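Local atomic coordinates of threonine--tRNA ligase catalytic subunit (Aeropyrum pernix, PDB entry 3A32), a protein that catalyses the attachment of threonine to tRNA(Thr) through a threonyl-adenylate, as a homodimeric zinc-dependent class II synthetase that lacks an editing domain. Residues 67-72 / 132-137; 80-85 / 111-116; 118-123 / 294-299; 166-171 / 304-309. All blocks are in the same frame, centred on the assembly; numbering follows the deposited sequence.

How the contacts relate
Contacts 1 and 4 belong to one sheet of the class II catalytic domain. Their centres are about 13 Å apart, and strands 134-143 and 159-170 are bonded neighbours, flanked by strand 69-70 on one side and strand 306-316 on the other. Contacts 2 and 3 share helix 112-126, with centres about 14 Å apart. This helix carries Cys112 and meets helix 80-84, then helix 293-301 further on. Contacts 3 and 4 lie closest, about 11 Å between centres, where Phe119 packs on Ile168. The zinc ion joins contact 2 to contact 4: Cys112, His166 and His310 bind it with a water, and His115 ND1 lies 2.9 Å from His166 ND1. Contacts 1, 2 and 3 also touch the second subunit.

Contact 1 of 4, residues 67-72 / 132-137; sequences GYYVVE and LPFKVF
The motif 1 strand of a class II synthetase, here Tyr69 and Val70, pairs in parallel with Val136 and Phe137 on the first motif 2 strand. Three backbone bonds hold it: Tyr69 N to Lys135 O (2.9 Å), Phe137 N to Tyr69 O (2.8 Å) and Val71 N to Phe137 O (2.9 Å). Beside Tyr68, the Lys135 chain bends at chi3 (-35°) and sets CE over the centre of the Tyr68 ring, 3.8 Å from its centroid. NZ makes an off-centre cation-pi contact with the same ring and is bonded to Arg66 O; a water bridges it to Tyr68 OH, which also meets Glu184 and Arg311. An alanine in place of Tyr68 would probably leave Lys135 without its aromatic platform and Glu184 and Arg311 without the hydroxyl they both bind. Tyr69 and Phe134 cross at about a right angle, Tyr69 CE2 3.7 Å from Phe134 CD1, with ring planes 48° apart. Leu46 of the second subunit packs on both. Val71 CG2 presses on Val136 CG2 at 3.5 Å. A short motif 1 strand at the edge of the sheet within its own chain, touching the partner subunit, is typical of class II synthetase dimers.

Contact 2 of 4, residues 80-85 / 111-116; sequences ELFKVS and NCPYHI. With ZN (zinc ion), chain G.
Tyr114 OH is hydrogen-bonded to Ile76 O, while Leu81 CD2 stands 3.6 Å above the centre of the Tyr114 ring, a CH-pi contact over the face. Everything across the contact itself is packing without hydrogen bonds. Leu81, with CG anti to the backbone N (chi1 -180°), sends its two methyls to different partners: CD2 goes to the tyrosine, and CD1 meets Pro113 CB at 3.5 Å. Phe82 comes to the same proline, its CD1 4.0 Å from Pro113 CG, and Ser85 OG lies 3.6 Å from Pro113 CG. The helix segments 80-84 and 112-116 are perpendicular. Phe36 of the second subunit packs on Leu81. Next to Pro113, Cys112 SG binds the zinc ion at 2.3 Å, with His166, His310 and a water as the other ligands. Helix 80-84 thus packs on helix 112-126 by hydrocarbon contacts at Pro113 and Tyr114, while the thiolate beside them serves the metal, which in other threonyl-tRNA synthetases binds the threonine substrate.

Contact 3 of 4, residues 118-123 / 294-299; sequences LFLNEV and YDVVRE
Val123 and Val296 face each other tip to tip, CG1 against CG1 at 3.8 Å, the closest approach between these two helix segments. Val296 has CG1 anti to its backbone N (chi1 159°), and its other methyl, CG2, meets Leu120 CD2 at 4.2 Å, the two side chains crossing obliquely. The Phe119 ring reaches the same valine from another direction: CE2 lies 4.2 Å from Val296 CG1, and CZ approaches Val297 CG2, both obliquely to the ring plane. Within its own helix Val123 CG2 rests 3.6 Å above one face of that ring, towards the rim, so Val123 buttresses Phe119 as well as touching Val296. Helices 112-126 and 293-301, whose segments 118-123 and 294-299 run 28° from parallel with axes 11.9 Å apart, pack beside one another on the face of the class II catalytic sheet that bears Ile168 and Val306. Phe134 meets Phe119 edge-to-face, and Val28 of the second subunit packs on Val296. On helix 293-301, charges join in a network: Arg298 NH2 bonds Asp295 OD1 at 2.8 Å from above the carboxylate plane, with a longer salt bridge from Arg298 NH2 to Glu299 OE2 at 3.5 Å.

Contact 4 of 4, residues 166-171 / 304-309; sequences HIIVPG and EEVYII. With ZN (zinc ion), chain G.
Strands 166-170 and 306-309 run antiparallel at 162° with axes 4.6 Å apart, Ile167 facing Ile309 and Val169 facing Tyr307 in hydrogen-bonded pairs. This joins the second strand of motif 2 to the strand of motif 3 in the class II catalytic sheet. Both hydrogen-bonded pairs are doubly bonded, and beyond them Gly171 N reaches Glu305 O at 2.7 Å from 46° above the carbonyl plane. On one face, Ile168 CG2 meets Val306 CG2 at 3.8 Å, while Ile168 and Ile308 lie side by side, pointing the same way. Helix 293-301 covers this face. On the other, Val169 CG1 touches Ile309 CD1 at 4.1 Å, and Val177 of helix 174-191 packs on Ile167 and Val169. Here too Tyr307 turns the edge of its ring to Gly171, CE2 4.1 Å from Gly171 CA, and its OH donates to Glu305 OE2 at 2.7 Å, the carboxylate oxygen accepting on its anti lone pair. A phenylalanine in place of Tyr307 would probably leave the Glu305 carboxylate without this partner and free to turn beside Gly171. At the opposite end of the pairing, His166, whose ND1 is bonded to His115, presents NE2 to the zinc ion at 2.0 Å.

Contact 1 of 4, residues 67-72 / 132-137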
loop_
_atom_site.group_PDB
_atom_site.type_symbol
_atom_site.label_atom_id
_atom_site.label_comp_id
_atom_site.label_asym_id
_atom_site.label_seq_id
_atom_site.Cartn_x
_atom_site.Cartn_y
_atom_site.Cartn_z
ATOM N N GLY A 67 18.348 -0.056 -0.017
ATOM C CA GLY A 67 18.856 0.794 1.041
ATOM C C GLY A 67 18.046 2.039 1.369
ATOM O O GLY A 67 18.550 2.930 2.091
ATOM N N TYR A 68 16.826 2.133 0.842
ATOM C CA TYR A 68 15.951 3.255 1.146
ATOM C C TYR A 68 15.103 2.865 2.311
ATOM O O TYR A 68 14.641 1.758 2.411
ATOM C CB TYR A 68 14.981 3.593 -0.008
ATOM C CG TYR A 68 15.605 4.119 -1.292
ATOM C CD1 TYR A 68 15.507 5.475 -1.655
ATOM C CD2 TYR A 68 16.256 3.225 -2.190
ATOM C CE1 TYR A 68 16.072 5.931 -2.837
ATOM C CE2 TYR A 68 16.831 3.670 -3.377
ATOM C CZ TYR A 68 16.736 5.010 -3.699
ATOM O OH TYR A 68 17.290 5.404 -4.896
ATOM N N TYR A 69 14.859 3.815 3.181
ATOM C CA TYR A 69 13.847 3.649 4.180
ATOM C C TYR A 69 12.511 3.925 3.530
ATOM O O TYR A 69 12.350 4.950 2.879
ATOM C CB TYR A 69 14.069 4.663 5.236
ATOM C CG TYR A 69 15.407 4.607 5.887
ATOM C CD1 TYR A 69 15.811 3.477 6.611
ATOM C CD2 TYR A 69 16.261 5.735 5.868
ATOM C CE1 TYR A 69 17.058 3.448 7.240
ATOM C CE2 TYR A 69 17.486 5.711 6.502
ATOM C CZ TYR A 69 17.870 4.577 7.185
ATOM O OH TYR A 69 19.068 4.564 7.821
ATOM N N VAL A 70 11.554 3.016 3.702
ATOM C CA VAL A 70 10.217 3.282 3.186
ATOM C C VAL A 70 9.355 3.985 4.187
ATOM O O VAL A 70 9.394 3.666 5.387
ATOM C CB VAL A 70 9.537 2.045 2.562
ATOM C CG1 VAL A 70 10.522 1.446 1.471
ATOM C CG2 VAL A 70 9.127 1.046 3.599
ATOM N N VAL A 71 8.620 4.981 3.706
ATOM C CA VAL A 71 7.817 5.786 4.561
ATOM C C VAL A 71 6.470 6.087 3.920
ATOM O O VAL A 71 6.230 5.848 2.720
ATOM C CB VAL A 71 8.542 7.098 5.018
ATOM C CG1 VAL A 71 9.886 6.759 5.697
ATOM C CG2 VAL A 71 8.706 8.077 3.863
ATOM N N GLU A 72 5.571 6.541 4.756
ATOM C CA GLU A 72 4.281 7.060 4.299
ATOM C C GLU A 72 4.081 8.358 5.097
ATOM O O GLU A 72 4.241 8.366 6.344
ATOM C CB GLU A 72 3.160 6.035 4.513
ATOM C CG GLU A 72 1.746 6.633 4.356
ATOM C CD GLU A 72 0.596 5.586 4.232
ATOM O OE1 GLU A 72 0.881 4.371 4.321
ATOM O OE2 GLU A 72 -0.603 6.008 3.993
ATOM N N LEU A 132 24.897 8.305 6.376
ATOM C CA LEU A 132 24.740 8.987 5.106
ATOM C C LEU A 132 25.451 8.137 4.050
ATOM O O LEU A 132 26.479 7.530 4.337
ATOM C CB LEU A 132 25.360 10.387 5.175
ATOM C CG LEU A 132 24.808 11.365 6.205
ATOM C CD1 LEU A 132 25.550 12.712 6.178
ATOM C CD2 LEU A 132 23.234 11.571 6.060
ATOM N N PRO A 133 24.938 8.114 2.813
ATOM C CA PRO A 133 23.725 8.851 2.386
ATOM C C PRO A 133 22.420 8.383 3.097
ATOM O O PRO A 133 22.267 7.199 3.471
ATOM C CB PRO A 133 23.659 8.626 0.858
ATOM C CG PRO A 133 24.688 7.580 0.536
ATOM C CD PRO A 133 25.602 7.380 1.715
ATOM N N PHE A 134 21.507 9.325 3.290
ATOM C CA PHE A 134 20.199 9.033 3.871
ATOM C C PHE A 134 19.229 9.017 2.709
ATOM O O PHE A 134 19.112 10.011 1.974
ATOM C CB PHE A 134 19.855 10.107 4.880
ATOM C CG PHE A 134 18.451 10.071 5.375
ATOM C CD1 PHE A 134 18.126 9.354 6.506
ATOM C CD2 PHE A 134 17.458 10.828 4.745
ATOM C CE1 PHE A 134 16.802 9.334 6.983
ATOM C CE2 PHE A 134 16.152 10.822 5.213
ATOM C CZ PHE A 134 15.820 10.094 6.336
ATOM N N LYS A 135 18.562 7.871 2.526
ATOM C CA LYS A 135 17.686 7.644 1.388
ATOM C C LYS A 135 16.361 7.235 1.906
ATOM O O LYS A 135 16.276 6.287 2.695
ATOM C CB LYS A 135 18.256 6.550 0.469
ATOM C CG LYS A 135 19.752 6.755 0.142
ATOM C CD LYS A 135 20.294 5.849 -0.955
ATOM C CE LYS A 135 19.661 4.444 -0.942
ATOM N NZ LYS A 135 20.531 3.435 -1.663
ATOM N N VAL A 136 15.321 7.964 1.477
ATOM C CA VAL A 136 13.942 7.747 1.925
ATOM C C VAL A 136 13.008 7.620 0.673
ATOM O O VAL A 136 13.029 8.509 -0.200
ATOM C CB VAL A 136 13.513 8.872 2.912
ATOM C CG1 VAL A 136 13.601 10.302 2.275
ATOM C CG2 VAL A 136 12.173 8.638 3.467
ATOM N N PHE A 137 12.219 6.539 0.613
ATOM C CA PHE A 137 11.314 6.242 -0.501
ATOM C C PHE A 137 9.842 6.300 -0.054
ATOM O O PHE A 137 9.516 5.827 1.026
ATOM C CB PHE A 137 11.545 4.825 -1.071
ATOM C CG PHE A 137 10.505 4.426 -2.089
ATOM C CD1 PHE A 137 10.542 4.952 -3.383
ATOM C CD2 PHE A 137 9.458 3.570 -1.750
ATOM C CE1 PHE A 137 9.593 4.632 -4.301
ATOM C CE2 PHE A 137 8.501 3.227 -2.696
ATOM C CZ PHE A 137 8.557 3.755 -3.963
HETATM O O HOH W 1 19.520 5.480 3.876
HETATM O O HOH W 2 21.651 3.885 2.617
HETATM O O HOH W 3 20.138 4.117 -4.489
#

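Contact 2 of 4, residues 80-85 / 111-116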
loop_
_atom_site.group_PDB
_atom_site.type_symbol
_atom_site.label_atom_id
_atom_site.label_comp_id
_atom_site.label_asym_id
_atom_site.label_seq_id
_atom_site.Cartn_x
_atom_site.Cartn_y
_atom_site.Cartn_z
ATOM N N GLU A 80 2.282 26.166 6.829
ATOM C CA GLU A 80 3.615 26.482 7.375
ATOM C C GLU A 80 4.667 25.545 6.773
ATOM O O GLU A 80 5.816 25.915 6.522
ATOM C CB GLU A 80 3.666 26.368 8.889
ATOM C CG GLU A 80 2.753 27.326 9.625
ATOM C CD GLU A 80 3.014 28.783 9.263
ATOM O OE1 GLU A 80 4.204 29.146 9.319
ATOM O OE2 GLU A 80 2.040 29.529 8.912
ATOM N N LEU A 81 4.264 24.318 6.513
ATOM C CA LEU A 81 5.218 23.364 6.000
ATOM C C LEU A 81 5.741 23.825 4.632
ATOM O O LEU A 81 6.943 23.707 4.352
ATOM C CB LEU A 81 4.607 21.954 5.947
ATOM C CG LEU A 81 5.520 20.855 5.426
ATOM C CD1 LEU A 81 6.783 20.716 6.272
ATOM C CD2 LEU A 81 4.732 19.547 5.371
ATOM N N PHE A 82 4.829 24.357 3.817
ATOM C CA PHE A 82 5.124 24.766 2.449
ATOM C C PHE A 82 5.598 26.223 2.379
ATOM O O PHE A 82 6.257 26.591 1.413
ATOM C CB PHE A 82 3.940 24.467 1.506
ATOM C CG PHE A 82 3.465 23.027 1.591
ATOM C CD1 PHE A 82 4.279 21.975 1.128
ATOM C CD2 PHE A 82 2.241 22.716 2.171
ATOM C CE1 PHE A 82 3.846 20.616 1.261
ATOM C CE2 PHE A 82 1.809 21.373 2.260
ATOM C CZ PHE A 82 2.631 20.329 1.822
ATOM N N LYS A 83 5.308 27.020 3.404
ATOM C CA LYS A 83 5.944 28.334 3.580
ATOM C C LYS A 83 7.457 28.198 3.803
ATOM O O LYS A 83 8.227 28.938 3.188
ATOM C CB LYS A 83 5.333 29.107 4.759
ATOM C CG LYS A 83 3.913 29.648 4.462
ATOM C CD LYS A 83 3.299 30.359 5.664
ATOM C CE LYS A 83 1.889 30.892 5.384
ATOM N NZ LYS A 83 1.343 31.579 6.629
ATOM N N VAL A 84 7.882 27.254 4.663
ATOM C CA VAL A 84 9.320 27.025 4.923
ATOM C C VAL A 84 10.044 26.530 3.685
ATOM O O VAL A 84 11.166 26.928 3.418
ATOM C CB VAL A 84 9.580 26.054 6.128
ATOM C CG1 VAL A 84 11.078 25.752 6.239
ATOM C CG2 VAL A 84 9.025 26.673 7.475
ATOM N N SER A 85 9.381 25.684 2.904
ATOM C CA SER A 85 10.047 25.066 1.755
ATOM C C SER A 85 10.508 25.929 0.551
ATOM O O SER A 85 11.278 25.452 -0.264
ATOM C CB SER A 85 9.435 23.708 1.375
ATOM O OG SER A 85 8.054 23.764 1.187
ATOM N N ASN A 111 5.946 15.455 -1.579
ATOM C CA ASN A 111 6.334 14.743 -0.316
ATOM C C ASN A 111 7.585 15.274 0.327
ATOM O O ASN A 111 7.836 15.009 1.509
ATOM C CB ASN A 111 6.534 13.250 -0.522
ATOM C CG ASN A 111 5.389 12.593 -1.249
ATOM O OD1 ASN A 111 5.558 12.033 -2.334
ATOM N ND2 ASN A 111 4.230 12.640 -0.664
ATOM N N CYS A 112 8.375 16.018 -0.452
ATOM C CA CYS A 112 9.698 16.550 -0.024
ATOM C C CYS A 112 9.855 17.120 1.390
ATOM O O CYS A 112 10.793 16.720 2.084
ATOM C CB CYS A 112 10.258 17.586 -1.053
ATOM S SG CYS A 112 9.522 17.489 -2.728
ATOM N N PRO A 113 9.046 18.148 1.765
ATOM C CA PRO A 113 9.122 18.737 3.107
ATOM C C PRO A 113 8.844 17.723 4.216
ATOM O O PRO A 113 9.512 17.769 5.261
ATOM C CB PRO A 113 8.040 19.834 3.074
ATOM C CG PRO A 113 7.881 20.194 1.585
ATOM C CD PRO A 113 8.113 18.879 0.880
ATOM N N TYR A 114 7.898 16.804 3.988
ATOM C CA TYR A 114 7.648 15.734 4.975
ATOM C C TYR A 114 8.870 14.825 5.114
ATOM O O TYR A 114 9.296 14.553 6.221
ATOM C CB TYR A 114 6.347 14.962 4.693
ATOM C CG TYR A 114 5.071 15.567 5.351
ATOM C CD1 TYR A 114 3.906 15.781 4.614
ATOM C CD2 TYR A 114 5.024 15.857 6.706
ATOM C CE1 TYR A 114 2.749 16.298 5.190
ATOM C CE2 TYR A 114 3.851 16.352 7.302
ATOM C CZ TYR A 114 2.736 16.575 6.546
ATOM O OH TYR A 114 1.594 17.088 7.141
ATOM N N HIS A 115 9.471 14.413 3.994
ATOM C CA HIS A 115 10.676 13.530 4.009
ATOM C C HIS A 115 11.842 14.197 4.702
ATOM O O HIS A 115 12.592 13.517 5.368
ATOM C CB HIS A 115 11.079 13.110 2.585
ATOM C CG HIS A 115 10.096 12.167 1.951
ATOM N ND1 HIS A 115 10.336 11.513 0.762
ATOM C CD2 HIS A 115 8.878 11.743 2.374
ATOM C CE1 HIS A 115 9.317 10.723 0.487
ATOM N NE2 HIS A 115 8.421 10.845 1.446
ATOM N N ILE A 116 11.971 15.530 4.540
ATOM C CA ILE A 116 12.983 16.321 5.271
ATOM C C ILE A 116 12.710 16.433 6.765
ATOM O O ILE A 116 13.634 16.351 7.541
ATOM C CB ILE A 116 13.198 17.724 4.686
ATOM C CG1 ILE A 116 13.730 17.606 3.271
ATOM C CG2 ILE A 116 14.188 18.562 5.579
ATOM C CD1 ILE A 116 13.413 18.853 2.504
HETATM ZN ZN ZN G . 10.928 16.066 -3.831
HETATM O O HOH W 4 10.324 14.714 -5.209
#

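Contact 3 of 4, residues 118-123 / 294-299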
loop_
_atom_site.group_PDB
_atom_site.type_symbol
_atom_site.label_atom_id
_atom_site.label_comp_id
_atom_site.label_asym_id
_atom_site.label_seq_id
_atom_site.Cartn_x
_atom_site.Cartn_y
_atom_site.Cartn_z
ATOM N N LEU A 118 11.315 14.125 8.476
ATOM C CA LEU A 118 11.669 12.784 8.964
ATOM C C LEU A 118 13.171 12.632 9.110
ATOM O O LEU A 118 13.630 12.030 10.037
ATOM C CB LEU A 118 11.147 11.660 8.019
ATOM C CG LEU A 118 9.609 11.458 7.953
ATOM C CD1 LEU A 118 9.181 10.272 7.094
ATOM C CD2 LEU A 118 9.032 11.328 9.352
ATOM N N PHE A 119 13.929 13.106 8.142
ATOM C CA PHE A 119 15.369 13.280 8.331
ATOM C C PHE A 119 15.691 14.107 9.607
ATOM O O PHE A 119 16.459 13.677 10.451
ATOM C CB PHE A 119 16.000 13.951 7.117
ATOM C CG PHE A 119 17.470 14.315 7.313
ATOM C CD1 PHE A 119 18.453 13.325 7.293
ATOM C CD2 PHE A 119 17.863 15.652 7.481
ATOM C CE1 PHE A 119 19.833 13.652 7.457
ATOM C CE2 PHE A 119 19.234 15.997 7.657
ATOM C CZ PHE A 119 20.221 14.976 7.641
ATOM N N LEU A 120 15.070 15.275 9.741
ATOM C CA LEU A 120 15.327 16.137 10.884
ATOM C C LEU A 120 14.997 15.468 12.188
ATOM O O LEU A 120 15.735 15.636 13.149
ATOM C CB LEU A 120 14.630 17.497 10.758
ATOM C CG LEU A 120 15.238 18.406 9.683
ATOM C CD1 LEU A 120 14.398 19.652 9.462
ATOM C CD2 LEU A 120 16.775 18.757 9.959
ATOM N N ASN A 121 13.903 14.717 12.242
ATOM C CA ASN A 121 13.552 14.027 13.497
ATOM C C ASN A 121 14.610 12.972 13.900
ATOM O O ASN A 121 14.922 12.854 15.066
ATOM C CB ASN A 121 12.144 13.399 13.433
ATOM C CG ASN A 121 11.808 12.611 14.679
ATOM O OD1 ASN A 121 11.712 13.170 15.786
ATOM N ND2 ASN A 121 11.625 11.299 14.516
ATOM N N GLU A 122 15.148 12.233 12.917
ATOM C CA GLU A 122 16.123 11.183 13.168
ATOM C C GLU A 122 17.458 11.768 13.587
ATOM O O GLU A 122 18.171 11.175 14.399
ATOM C CB GLU A 122 16.299 10.241 11.955
ATOM C CG GLU A 122 14.995 9.604 11.492
ATOM C CD GLU A 122 14.412 8.509 12.433
ATOM O OE1 GLU A 122 15.000 8.174 13.465
ATOM O OE2 GLU A 122 13.327 7.990 12.142
ATOM N N VAL A 123 17.799 12.938 13.039
ATOM C CA VAL A 123 19.012 13.612 13.469
ATOM C C VAL A 123 18.850 14.067 14.920
ATOM O O VAL A 123 19.754 13.885 15.731
ATOM C CB VAL A 123 19.449 14.736 12.440
ATOM C CG1 VAL A 123 20.617 15.652 12.997
ATOM C CG2 VAL A 123 19.839 14.097 11.149
ATOM N N TYR A 294 22.340 22.264 5.434
ATOM C CA TYR A 294 23.770 22.524 5.318
ATOM C C TYR A 294 24.380 22.751 6.737
ATOM O O TYR A 294 25.412 22.206 7.046
ATOM C CB TYR A 294 24.032 23.738 4.424
ATOM C CG TYR A 294 23.851 23.556 2.928
ATOM C CD1 TYR A 294 24.155 22.354 2.305
ATOM C CD2 TYR A 294 23.386 24.608 2.134
ATOM C CE1 TYR A 294 24.003 22.190 0.956
ATOM C CE2 TYR A 294 23.244 24.463 0.768
ATOM C CZ TYR A 294 23.552 23.248 0.185
ATOM O OH TYR A 294 23.457 23.059 -1.182
ATOM N N ASP A 295 23.690 23.551 7.557
ATOM C CA ASP A 295 24.007 23.765 8.971
ATOM C C ASP A 295 23.963 22.471 9.766
ATOM O O ASP A 295 24.967 22.090 10.380
ATOM C CB ASP A 295 23.089 24.835 9.579
ATOM C CG ASP A 295 23.396 26.234 9.031
ATOM O OD1 ASP A 295 24.549 26.459 8.594
ATOM O OD2 ASP A 295 22.488 27.099 9.009
ATOM N N VAL A 296 22.826 21.778 9.703
ATOM C CA VAL A 296 22.620 20.528 10.418
ATOM C C VAL A 296 23.656 19.451 10.062
ATOM O O VAL A 296 24.218 18.801 10.941
ATOM C CB VAL A 296 21.132 20.032 10.250
ATOM C CG1 VAL A 296 21.029 18.554 10.522
ATOM C CG2 VAL A 296 20.224 20.820 11.169
ATOM N N VAL A 297 23.948 19.281 8.785
ATOM C CA VAL A 297 24.961 18.295 8.345
ATOM C C VAL A 297 26.386 18.682 8.747
ATOM O O VAL A 297 27.233 17.825 9.029
ATOM C CB VAL A 297 24.846 18.041 6.808
ATOM C CG1 VAL A 297 25.970 17.174 6.278
ATOM C CG2 VAL A 297 23.496 17.413 6.504
ATOM N N ARG A 298 26.657 19.983 8.739
ATOM C CA ARG A 298 27.986 20.491 9.071
ATOM C C ARG A 298 28.209 20.275 10.559
ATOM O O ARG A 298 29.208 19.663 10.951
ATOM C CB ARG A 298 28.148 21.980 8.670
ATOM C CG ARG A 298 29.571 22.507 8.845
ATOM C CD ARG A 298 29.673 24.054 8.870
ATOM N NE ARG A 298 28.682 24.720 9.728
ATOM C CZ ARG A 298 27.617 25.396 9.282
ATOM N NH1 ARG A 298 27.367 25.511 7.956
ATOM N NH2 ARG A 298 26.792 25.960 10.176
ATOM N N GLU A 299 27.275 20.758 11.379
ATOM C CA GLU A 299 27.353 20.609 12.829
ATOM C C GLU A 299 27.350 19.171 13.341
ATOM O O GLU A 299 28.237 18.805 14.095
ATOM C CB GLU A 299 26.270 21.429 13.509
ATOM C CG GLU A 299 26.485 22.925 13.300
ATOM C CD GLU A 299 25.229 23.768 13.509
ATOM O OE1 GLU A 299 24.181 23.232 13.962
ATOM O OE2 GLU A 299 25.286 24.983 13.204
#

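Contact 4 of 4, residues 166-171 / 304-309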
loop_
_atom_site.group_PDB
_atom_site.type_symbol
_atom_site.label_atom_id
_atom_site.label_comp_id
_atom_site.label_asym_id
_atom_site.label_seq_id
_atom_site.Cartn_x
_atom_site.Cartn_y
_atom_site.Cartn_z
ATOM N N HIS A 166 13.916 10.864 -1.651
ATOM C CA HIS A 166 14.834 11.929 -1.377
ATOM C C HIS A 166 16.130 11.373 -0.809
ATOM O O HIS A 166 16.130 10.431 -0.000
ATOM C CB HIS A 166 14.172 12.999 -0.480
ATOM C CG HIS A 166 13.038 13.680 -1.176
ATOM N ND1 HIS A 166 11.752 13.195 -1.138
ATOM C CD2 HIS A 166 13.024 14.708 -2.050
ATOM C CE1 HIS A 166 10.976 13.932 -1.904
ATOM N NE2 HIS A 166 11.720 14.863 -2.465
ATOM N N ILE A 167 17.237 11.936 -1.282
ATOM C CA ILE A 167 18.545 11.464 -0.915
ATOM C C ILE A 167 19.390 12.629 -0.434
ATOM O O ILE A 167 19.527 13.651 -1.117
ATOM C CB ILE A 167 19.239 10.773 -2.111
ATOM C CG1 ILE A 167 18.318 9.736 -2.719
ATOM C CG2 ILE A 167 20.628 10.137 -1.705
ATOM C CD1 ILE A 167 19.081 8.771 -3.634
ATOM N N ILE A 168 19.955 12.477 0.752
ATOM C CA ILE A 168 20.931 13.437 1.282
ATOM C C ILE A 168 22.291 12.736 1.277
ATOM O O ILE A 168 22.514 11.799 2.049
ATOM C CB ILE A 168 20.509 13.890 2.700
ATOM C CG1 ILE A 168 19.129 14.534 2.597
ATOM C CG2 ILE A 168 21.579 14.800 3.343
ATOM C CD1 ILE A 168 18.494 14.986 3.889
ATOM N N VAL A 169 23.168 13.157 0.366
ATOM C CA VAL A 169 24.391 12.391 0.074
ATOM C C VAL A 169 25.654 13.277 0.153
ATOM O O VAL A 169 25.673 14.338 -0.477
ATOM C CB VAL A 169 24.345 11.698 -1.329
ATOM C CG1 VAL A 169 23.874 12.608 -2.388
ATOM C CG2 VAL A 169 25.673 11.181 -1.671
ATOM N N PRO A 170 26.684 12.868 0.951
ATOM C CA PRO A 170 27.919 13.675 1.019
ATOM C C PRO A 170 28.604 13.701 -0.316
ATOM O O PRO A 170 28.411 12.783 -1.120
ATOM C CB PRO A 170 28.795 12.883 1.999
ATOM C CG PRO A 170 27.827 12.130 2.844
ATOM C CD PRO A 170 26.777 11.690 1.837
ATOM N N GLY A 171 29.428 14.718 -0.537
ATOM C CA GLY A 171 30.248 14.832 -1.739
ATOM C C GLY A 171 30.996 13.583 -2.180
ATOM O O GLY A 171 31.070 13.295 -3.381
ATOM N N GLU A 304 30.926 19.321 4.922
ATOM C CA GLU A 304 30.743 20.646 4.299
ATOM C C GLU A 304 30.163 20.487 2.877
ATOM O O GLU A 304 29.355 21.313 2.446
ATOM C CB GLU A 304 32.084 21.426 4.251
ATOM C CG GLU A 304 31.968 22.957 4.454
ATOM C CD GLU A 304 32.409 23.436 5.871
ATOM O OE1 GLU A 304 33.633 23.583 6.117
ATOM O OE2 GLU A 304 31.547 23.679 6.743
ATOM N N GLU A 305 30.580 19.431 2.169
ATOM C CA GLU A 305 30.051 19.113 0.841
ATOM C C GLU A 305 28.949 18.049 0.885
ATOM O O GLU A 305 29.215 16.897 1.104
ATOM C CB GLU A 305 31.148 18.664 -0.122
ATOM C CG GLU A 305 30.780 18.966 -1.578
ATOM C CD GLU A 305 31.622 18.199 -2.604
ATOM O OE1 GLU A 305 32.696 17.660 -2.223
ATOM O OE2 GLU A 305 31.190 18.133 -3.796
ATOM N N VAL A 306 27.709 18.455 0.681
ATOM C CA VAL A 306 26.583 17.533 0.719
ATOM C C VAL A 306 25.545 17.979 -0.325
ATOM O O VAL A 306 25.418 19.169 -0.613
ATOM C CB VAL A 306 25.962 17.431 2.149
ATOM C CG1 VAL A 306 25.310 18.731 2.573
ATOM C CG2 VAL A 306 24.936 16.272 2.257
ATOM N N TYR A 307 24.791 17.016 -0.865
ATOM C CA TYR A 307 23.751 17.303 -1.863
ATOM C C TYR A 307 22.406 16.740 -1.455
ATOM O O TYR A 307 22.338 15.689 -0.812
ATOM C CB TYR A 307 24.166 16.757 -3.259
ATOM C CG TYR A 307 25.456 17.402 -3.741
ATOM C CD1 TYR A 307 25.440 18.636 -4.406
ATOM C CD2 TYR A 307 26.700 16.817 -3.452
ATOM C CE1 TYR A 307 26.618 19.246 -4.790
ATOM C CE2 TYR A 307 27.879 17.411 -3.838
ATOM C CZ TYR A 307 27.827 18.635 -4.504
ATOM O OH TYR A 307 29.002 19.234 -4.888
ATOM N N ILE A 308 21.353 17.452 -1.855
ATOM C CA ILE A 308 19.971 17.061 -1.657
ATOM C C ILE A 308 19.359 16.715 -3.031
ATOM O O ILE A 308 19.426 17.503 -4.004
ATOM C CB ILE A 308 19.165 18.169 -0.948
ATOM C CG1 ILE A 308 19.391 18.171 0.559
ATOM C CG2 ILE A 308 17.675 17.917 -1.115
ATOM C CD1 ILE A 308 20.816 18.490 1.091
ATOM N N ILE A 309 18.789 15.517 -3.118
ATOM C CA ILE A 309 18.278 15.053 -4.378
ATOM C C ILE A 309 16.816 14.608 -4.233
ATOM O O ILE A 309 16.463 13.915 -3.284
ATOM C CB ILE A 309 19.177 13.902 -4.959
ATOM C CG1 ILE A 309 20.562 14.431 -5.313
ATOM C CG2 ILE A 309 18.502 13.226 -6.175
ATOM C CD1 ILE A 309 21.607 13.378 -5.656
HETATM ZN ZN ZN G . 10.928 16.066 -3.831
HETATM O O HOH W 4 10.324 14.714 -5.209
#